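Local structure of charybdin (Charybdis maritima, 2B7U) at residues I128-N136 with N181-Q192; L111-A121 with R154-Q163. The protein is a plant ribosome-inactivating protein, a single chain built in the mixed alpha-and-beta fold that this family shares. All coordinates share one frame; numbering follows the deposited sequence.

Contact 1 of 2, residues I128-N136 with N181-Q192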
# COMPACT_ATOMS: atom_id res chain seq x y z
N ILE A 128 -13.07 -7.05 3.26
CA ILE A 128 -11.78 -7.19 2.59
C ILE A 128 -11.47 -8.66 2.30
O ILE A 128 -10.96 -9.00 1.23
CB ILE A 128 -10.62 -6.52 3.41
CG1 ILE A 128 -10.39 -5.08 2.94
CG2 ILE A 128 -9.28 -7.24 3.24
CD1 ILE A 128 -11.57 -4.22 3.01
N LEU A 129 -11.82 -9.54 3.24
CA LEU A 129 -11.54 -10.96 3.10
C LEU A 129 -12.48 -11.68 2.13
O LEU A 129 -12.23 -12.85 1.82
CB LEU A 129 -11.57 -11.64 4.48
CG LEU A 129 -10.50 -11.17 5.46
CD1 LEU A 129 -10.60 -11.94 6.78
CD2 LEU A 129 -9.07 -11.29 4.90
N ASP A 130 -13.53 -11.01 1.65
CA ASP A 130 -14.52 -11.63 0.77
C ASP A 130 -14.37 -11.14 -0.67
O ASP A 130 -15.20 -11.45 -1.54
CB ASP A 130 -15.93 -11.37 1.29
CG ASP A 130 -16.27 -12.19 2.54
OD1 ASP A 130 -15.70 -13.29 2.73
OD2 ASP A 130 -17.13 -11.74 3.33
N ILE A 131 -13.31 -10.37 -0.91
CA ILE A 131 -13.01 -9.81 -2.22
C ILE A 131 -11.92 -10.64 -2.88
O ILE A 131 -11.00 -11.12 -2.21
CB ILE A 131 -12.58 -8.33 -2.06
CG1 ILE A 131 -13.78 -7.49 -1.63
CG2 ILE A 131 -11.95 -7.78 -3.35
CD1 ILE A 131 -13.45 -6.09 -1.22
N SER A 132 -11.99 -10.79 -4.20
CA SER A 132 -11.00 -11.58 -4.92
C SER A 132 -9.88 -10.71 -5.41
O SER A 132 -10.12 -9.58 -5.84
CB SER A 132 -11.63 -12.32 -6.11
OG SER A 132 -10.64 -13.06 -6.80
N TYR A 133 -8.65 -11.24 -5.36
CA TYR A 133 -7.44 -10.48 -5.69
C TYR A 133 -6.58 -11.18 -6.74
O TYR A 133 -5.37 -11.31 -6.58
CB TYR A 133 -6.60 -10.25 -4.45
CG TYR A 133 -7.36 -9.54 -3.37
CD1 TYR A 133 -7.73 -10.20 -2.20
CD2 TYR A 133 -7.68 -8.21 -3.49
CE1 TYR A 133 -8.42 -9.53 -1.21
CE2 TYR A 133 -8.36 -7.54 -2.50
CZ TYR A 133 -8.72 -8.21 -1.36
OH TYR A 133 -9.42 -7.54 -0.39
N ASN A 134 -7.21 -11.66 -7.80
CA ASN A 134 -6.46 -12.27 -8.88
C ASN A 134 -6.38 -11.30 -10.07
O ASN A 134 -6.81 -10.15 -9.99
CB ASN A 134 -7.04 -13.64 -9.24
CG ASN A 134 -8.44 -13.58 -9.76
OD1 ASN A 134 -9.00 -12.50 -9.98
ND2 ASN A 134 -9.03 -14.75 -10.00
N LYS A 135 -5.84 -11.78 -11.19
CA LYS A 135 -5.68 -10.94 -12.37
C LYS A 135 -7.03 -10.46 -12.91
O LYS A 135 -7.19 -9.30 -13.29
CB LYS A 135 -4.92 -11.72 -13.46
CG LYS A 135 -4.62 -10.96 -14.72
CD LYS A 135 -3.84 -11.87 -15.66
CE LYS A 135 -3.53 -11.22 -16.99
NZ LYS A 135 -2.67 -12.13 -17.83
N ASN A 136 -8.00 -11.37 -12.93
CA ASN A 136 -9.34 -11.00 -13.37
C ASN A 136 -9.93 -9.89 -12.50
O ASN A 136 -10.56 -8.98 -13.01
CB ASN A 136 -10.26 -12.23 -13.40
CG ASN A 136 -9.92 -13.21 -14.54
OD1 ASN A 136 -10.12 -14.41 -14.39
ND2 ASN A 136 -9.42 -12.70 -15.65
N ASN A 181 -0.92 -16.92 -7.22
CA ASN A 181 -2.34 -17.20 -7.48
C ASN A 181 -2.93 -16.31 -8.58
O ASN A 181 -4.12 -16.38 -8.90
CB ASN A 181 -3.12 -17.01 -6.18
CG ASN A 181 -2.89 -18.13 -5.17
OD1 ASN A 181 -3.32 -19.27 -5.39
ND2 ASN A 181 -2.21 -17.82 -4.07
N LEU A 182 -2.07 -15.52 -9.21
CA LEU A 182 -2.50 -14.42 -10.07
C LEU A 182 -3.30 -14.86 -11.29
O LEU A 182 -4.35 -14.29 -11.58
CB LEU A 182 -1.27 -13.63 -10.52
CG LEU A 182 -1.51 -12.31 -11.23
CD1 LEU A 182 -2.06 -11.25 -10.29
CD2 LEU A 182 -0.22 -11.88 -11.86
N GLU A 183 -2.82 -15.88 -11.98
CA GLU A 183 -3.45 -16.31 -13.23
C GLU A 183 -4.56 -17.34 -13.02
O GLU A 183 -5.11 -17.87 -13.99
CB GLU A 183 -2.39 -16.83 -14.18
CG GLU A 183 -1.36 -15.77 -14.58
CD GLU A 183 -0.60 -16.14 -15.84
OE1 GLU A 183 -1.15 -15.93 -16.95
OE2 GLU A 183 0.54 -16.64 -15.72
N SER A 184 -4.91 -17.59 -11.76
CA SER A 184 -5.98 -18.53 -11.42
C SER A 184 -7.33 -18.04 -11.94
O SER A 184 -7.62 -16.85 -11.91
CB SER A 184 -6.06 -18.72 -9.90
OG SER A 184 -7.10 -19.63 -9.56
N SER A 185 -8.14 -18.99 -12.42
CA SER A 185 -9.49 -18.70 -12.89
C SER A 185 -10.51 -18.61 -11.74
O SER A 185 -11.60 -18.06 -11.92
CB SER A 185 -9.94 -19.76 -13.90
OG SER A 185 -9.89 -21.06 -13.34
N GLU A 186 -10.16 -19.17 -10.58
CA GLU A 186 -11.01 -19.10 -9.40
C GLU A 186 -10.54 -17.96 -8.51
O GLU A 186 -9.41 -17.49 -8.65
CB GLU A 186 -10.97 -20.43 -8.62
CG GLU A 186 -11.88 -21.54 -9.18
CD GLU A 186 -12.09 -22.70 -8.20
OE1 GLU A 186 -12.13 -22.45 -6.97
OE2 GLU A 186 -12.21 -23.86 -8.65
N PRO A 187 -11.41 -17.49 -7.61
CA PRO A 187 -11.06 -16.43 -6.68
C PRO A 187 -9.80 -16.70 -5.85
O PRO A 187 -9.54 -17.84 -5.44
CB PRO A 187 -12.28 -16.35 -5.75
CG PRO A 187 -13.39 -16.84 -6.57
CD PRO A 187 -12.81 -17.93 -7.41
N VAL A 188 -9.04 -15.64 -5.61
CA VAL A 188 -7.87 -15.68 -4.76
C VAL A 188 -8.22 -14.83 -3.56
O VAL A 188 -8.43 -13.62 -3.71
CB VAL A 188 -6.65 -15.10 -5.47
CG1 VAL A 188 -5.46 -15.01 -4.51
CG2 VAL A 188 -6.31 -15.95 -6.69
N LYS A 189 -8.34 -15.45 -2.39
CA LYS A 189 -8.62 -14.70 -1.16
C LYS A 189 -7.33 -14.38 -0.42
O LYS A 189 -6.31 -15.06 -0.60
CB LYS A 189 -9.56 -15.47 -0.22
CG LYS A 189 -8.92 -16.64 0.55
CD LYS A 189 -9.69 -16.94 1.83
CE LYS A 189 -9.15 -18.17 2.55
NZ LYS A 189 -7.74 -18.02 3.01
N LEU A 190 -7.39 -13.35 0.41
CA LEU A 190 -6.28 -13.01 1.28
C LEU A 190 -6.42 -13.82 2.56
O LEU A 190 -7.46 -13.74 3.20
CB LEU A 190 -6.35 -11.52 1.61
CG LEU A 190 -5.31 -10.94 2.56
CD1 LEU A 190 -3.99 -10.70 1.85
CD2 LEU A 190 -5.84 -9.67 3.17
N PRO A 191 -5.39 -14.61 2.95
CA PRO A 191 -5.45 -15.32 4.22
C PRO A 191 -5.64 -14.37 5.40
O PRO A 191 -5.05 -13.30 5.40
CB PRO A 191 -4.10 -16.03 4.30
CG PRO A 191 -3.66 -16.14 2.88
CD PRO A 191 -4.15 -14.92 2.22
N GLN A 192 -6.44 -14.75 6.38
CA GLN A 192 -6.74 -13.87 7.51
C GLN A 192 -5.48 -13.45 8.26
O GLN A 192 -5.39 -12.32 8.75
CB GLN A 192 -7.75 -14.53 8.47
CG GLN A 192 -8.36 -13.53 9.47
CD GLN A 192 -9.62 -14.06 10.15
OE1 GLN A 192 -10.52 -13.28 10.51
NE2 GLN A 192 -9.69 -15.37 10.34
O HOH W 1 -9.90 -12.14 0.17
O HOH W 2 -7.21 -14.37 -12.79
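Tyr133 N donates to Val188 O at 2.9 Å and Lys135 N to Leu182 O, also at 2.9 Å, so the backbone of 128-136 is tied to the irregular 181-192 at two places. Side chains on either side of Tyr133 add to these bonds. The hydroxyl of Ser132, anti to its own backbone N (chi1 179°), extends across the gap and accepts from Val188 N over 3.3 Å; a short polar side chain suits this narrow gap, where Pro187 CA and CB lie against the hydroxyl. Asn134 directs its CB at Val188 CG2, 3.5 Å away, while its ND2 gives Glu186 O a weak, bent bond of 3.1 Å. The other end of that amide, OD1, takes the backbone N of Ala137, making Asn134 the N-cap of helix 135-147: one flat group serves the helix start with its oxygen and the facing loop with its nitrogen. That loop joins helices 172-180 and 192-199, opening with a type I turn at Asn181-Ser184 and an ST turn in which Ser184 OG accepts from Glu186 N. Lys135 lays CB against Leu182 CG, and its fully extended chain runs alongside Glu183 and brings NZ to the carbonyls of Glu17 and Leu19. At the other end the contact turns apolar: Leu129 CD2 meets Leu190 CD2 at 4.0 Å, and CD1 of the same leucine rests on the CG of Gln192, whose amide can stay at the surface. Tyr133 presents CE1 to Leu190 CB at 4.0 Å; its hydroxyl, bonded to Ile128 O, holds the far end of the ring in place, while Ile131 C lies over one face. A water accepts from Leu190 N and lies within bonding distance of Ile131 O.

Contact 2 of 2, residues L111-A121 with R154-Q163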
# COMPACT_ATOMS: atom_id res chain seq x y z
N LEU A 111 -14.41 11.94 -2.20
CA LEU A 111 -15.21 10.73 -2.03
C LEU A 111 -15.79 10.71 -0.61
O LEU A 111 -15.33 11.44 0.28
CB LEU A 111 -14.33 9.50 -2.22
CG LEU A 111 -13.73 9.37 -3.61
CD1 LEU A 111 -12.56 8.40 -3.63
CD2 LEU A 111 -14.81 8.95 -4.60
N GLU A 112 -16.79 9.86 -0.41
CA GLU A 112 -17.48 9.75 0.87
C GLU A 112 -16.79 8.78 1.81
O GLU A 112 -17.40 8.27 2.75
CB GLU A 112 -18.93 9.30 0.64
CG GLU A 112 -19.71 10.29 -0.22
CD GLU A 112 -21.16 9.89 -0.43
OE1 GLU A 112 -21.75 10.33 -1.45
OE2 GLU A 112 -21.73 9.18 0.44
N PHE A 113 -15.51 8.52 1.59
CA PHE A 113 -14.77 7.60 2.42
C PHE A 113 -13.29 7.91 2.40
O PHE A 113 -12.80 8.56 1.49
CB PHE A 113 -15.03 6.14 1.99
CG PHE A 113 -14.84 5.87 0.50
CD1 PHE A 113 -13.60 5.49 0.00
CD2 PHE A 113 -15.90 6.00 -0.38
CE1 PHE A 113 -13.44 5.23 -1.38
CE2 PHE A 113 -15.74 5.76 -1.76
CZ PHE A 113 -14.51 5.37 -2.24
N GLY A 114 -12.62 7.47 3.45
CA GLY A 114 -11.18 7.52 3.57
C GLY A 114 -10.55 6.22 3.15
O GLY A 114 -11.26 5.30 2.77
N PRO A 115 -9.21 6.13 3.20
CA PRO A 115 -8.43 4.98 2.78
C PRO A 115 -8.37 3.81 3.76
O PRO A 115 -7.85 2.74 3.42
CB PRO A 115 -7.03 5.59 2.59
CG PRO A 115 -6.95 6.67 3.58
CD PRO A 115 -8.34 7.25 3.64
N SER A 116 -8.93 3.95 4.96
CA SER A 116 -8.85 2.84 5.90
C SER A 116 -9.74 1.73 5.39
O SER A 116 -10.77 2.00 4.75
CB SER A 116 -9.25 3.25 7.30
OG SER A 116 -10.65 3.39 7.44
N TYR A 117 -9.38 0.48 5.66
CA TYR A 117 -10.20 -0.64 5.21
C TYR A 117 -11.57 -0.72 5.89
O TYR A 117 -12.51 -1.20 5.28
CB TYR A 117 -9.46 -1.98 5.34
CG TYR A 117 -8.28 -2.09 4.43
CD1 TYR A 117 -7.01 -2.29 4.93
CD2 TYR A 117 -8.44 -1.95 3.04
CE1 TYR A 117 -5.92 -2.36 4.09
CE2 TYR A 117 -7.35 -2.03 2.17
CZ TYR A 117 -6.09 -2.23 2.71
OH TYR A 117 -5.00 -2.29 1.87
N GLU A 118 -11.69 -0.22 7.12
CA GLU A 118 -12.99 -0.12 7.76
C GLU A 118 -13.93 0.75 6.92
O GLU A 118 -15.09 0.38 6.68
CB GLU A 118 -12.84 0.49 9.17
CG GLU A 118 -14.12 0.72 9.94
CD GLU A 118 -13.86 1.13 11.39
OE1 GLU A 118 -12.69 1.42 11.75
OE2 GLU A 118 -14.83 1.16 12.19
N GLU A 119 -13.41 1.91 6.48
CA GLU A 119 -14.21 2.85 5.69
C GLU A 119 -14.43 2.35 4.27
O GLU A 119 -15.53 2.47 3.74
CB GLU A 119 -13.54 4.22 5.65
CG GLU A 119 -13.53 4.89 7.05
CD GLU A 119 -13.51 6.42 7.01
OE1 GLU A 119 -13.59 7.01 5.92
OE2 GLU A 119 -13.44 7.03 8.11
N LEU A 120 -13.40 1.76 3.67
CA LEU A 120 -13.55 1.23 2.31
C LEU A 120 -14.50 0.06 2.28
O LEU A 120 -15.31 -0.03 1.37
CB LEU A 120 -12.20 0.78 1.74
CG LEU A 120 -11.26 1.87 1.23
CD1 LEU A 120 -9.87 1.25 1.06
CD2 LEU A 120 -11.73 2.53 -0.06
N ALA A 121 -14.38 -0.85 3.24
CA ALA A 121 -15.29 -2.00 3.31
C ALA A 121 -16.75 -1.57 3.49
O ALA A 121 -17.64 -2.13 2.88
CB ALA A 121 -14.87 -2.94 4.46
N ARG A 154 -16.48 1.80 -6.87
CA ARG A 154 -15.24 2.55 -6.67
C ARG A 154 -14.49 2.03 -5.46
O ARG A 154 -13.28 1.76 -5.53
CB ARG A 154 -15.52 4.04 -6.47
CG ARG A 154 -16.08 4.73 -7.70
CD ARG A 154 -16.56 6.13 -7.33
NE ARG A 154 -16.67 6.98 -8.52
CZ ARG A 154 -16.94 8.28 -8.51
NH1 ARG A 154 -17.24 8.92 -7.39
NH2 ARG A 154 -16.91 8.96 -9.65
N ALA A 155 -15.20 1.88 -4.35
CA ALA A 155 -14.56 1.43 -3.10
C ALA A 155 -14.01 0.01 -3.24
O ALA A 155 -12.88 -0.29 -2.81
CB ALA A 155 -15.53 1.52 -1.96
N ARG A 156 -14.77 -0.89 -3.87
CA ARG A 156 -14.30 -2.26 -4.02
C ARG A 156 -13.03 -2.29 -4.85
O ARG A 156 -12.06 -2.99 -4.55
CB ARG A 156 -15.36 -3.13 -4.69
CG ARG A 156 -14.96 -4.61 -4.74
CD ARG A 156 -16.00 -5.44 -5.48
NE ARG A 156 -15.85 -6.87 -5.21
CZ ARG A 156 -14.90 -7.63 -5.73
NH1 ARG A 156 -14.84 -8.94 -5.41
NH2 ARG A 156 -14.00 -7.10 -6.55
N SER A 157 -13.04 -1.51 -5.93
CA SER A 157 -11.92 -1.48 -6.82
C SER A 157 -10.68 -0.89 -6.14
O SER A 157 -9.56 -1.36 -6.40
CB SER A 157 -12.29 -0.68 -8.06
OG SER A 157 -13.36 -1.30 -8.75
N LEU A 158 -10.87 0.14 -5.33
CA LEU A 158 -9.76 0.72 -4.56
C LEU A 158 -9.19 -0.26 -3.53
O LEU A 158 -7.96 -0.27 -3.29
CB LEU A 158 -10.18 2.05 -3.93
CG LEU A 158 -10.41 3.20 -4.92
CD1 LEU A 158 -11.07 4.43 -4.22
CD2 LEU A 158 -9.11 3.66 -5.63
N ILE A 159 -10.04 -1.12 -2.96
CA ILE A 159 -9.55 -2.18 -2.09
C ILE A 159 -8.62 -3.12 -2.87
O ILE A 159 -7.54 -3.47 -2.40
CB ILE A 159 -10.69 -2.99 -1.45
CG1 ILE A 159 -11.48 -2.11 -0.51
CG2 ILE A 159 -10.14 -4.19 -0.73
CD1 ILE A 159 -12.80 -2.64 -0.10
N VAL A 160 -9.04 -3.53 -4.07
CA VAL A 160 -8.22 -4.42 -4.86
C VAL A 160 -6.87 -3.77 -5.18
O VAL A 160 -5.80 -4.39 -5.03
CB VAL A 160 -8.97 -4.86 -6.16
CG1 VAL A 160 -8.04 -5.59 -7.08
CG2 VAL A 160 -10.16 -5.73 -5.78
N VAL A 161 -6.88 -2.52 -5.63
CA VAL A 161 -5.63 -1.84 -5.92
C VAL A 161 -4.76 -1.68 -4.66
O VAL A 161 -3.55 -1.96 -4.67
CB VAL A 161 -5.89 -0.48 -6.57
CG1 VAL A 161 -4.60 0.33 -6.63
CG2 VAL A 161 -6.53 -0.67 -7.95
N SER A 162 -5.36 -1.26 -3.56
CA SER A 162 -4.61 -1.11 -2.31
C SER A 162 -3.98 -2.43 -1.88
O SER A 162 -2.81 -2.44 -1.46
CB SER A 162 -5.52 -0.57 -1.21
OG SER A 162 -4.75 -0.27 -0.05
N GLN A 163 -4.72 -3.53 -1.94
CA GLN A 163 -4.19 -4.81 -1.52
C GLN A 163 -3.08 -5.27 -2.45
O GLN A 163 -1.99 -5.64 -2.01
CB GLN A 163 -5.29 -5.86 -1.44
CG GLN A 163 -6.27 -5.65 -0.32
CD GLN A 163 -5.67 -5.96 1.02
OE1 GLN A 163 -4.77 -6.79 1.12
NE2 GLN A 163 -6.15 -5.28 2.07
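Leu120 carries the apolar part, its CB 3.7 Å from Ile159 CG1 and its CD2 lying over the CB of Leu158, while its carbonyl oxygen touches Ala155 CB. The axes of helices 117-121 and 154-163 pass 9.6 Å apart, with their directions at 141°, and the small Ala155 sits where the backbones come nearest, consistent with its fit there. Phe113 adds a flat wedge: Ala155 CB lies over one face near the rim, Leu111 CB over the opposite face, and Leu158 CD1 meets the edge in plane at CE1, 3.8 Å away. A chi1 of 51° sets this ring between the backbone N and carbonyl carbon of Phe113, turned in toward the helix.

The polar contacts gather at Tyr117. Gln163, bent at chi2, brings NE2 over one face of the phenol, 3.1 Å from CZ, with amide and ring planes 38° apart. Ser162 OG lies 2.8 Å from Tyr117 OH. Tyr117 OH is hydrogen-bonded to Glu167, and Gln163 NE2 to Glu199.

Helix 151-170 thus receives helix 117-124 on one side, touches helix 135-147 through Ser157 and Leu158, and meets strand 80-84 through Leu158 and Val161.

Helix 151-170 relates the two: it is one partner of contact 2, and its Ile159 and Gln163 also pack against Tyr133 of contact 1, whose centre lies about 16 Å from that of contact 2. Contact 2 is buried, about 12 Å from the centre of the chain, and relies mainly on leucine, isoleucine and phenylalanine between elements of regular structure, with polar groups gathered at one end. Contact 1, at about 17 Å, is partly exposed and joins a helix start to a loop, so backbone hydrogen bonds, polar side chains and bridging waters carry more of it. Along the chain their segments alternate, with helix 135-147 following 117-124 and preceding 151-170.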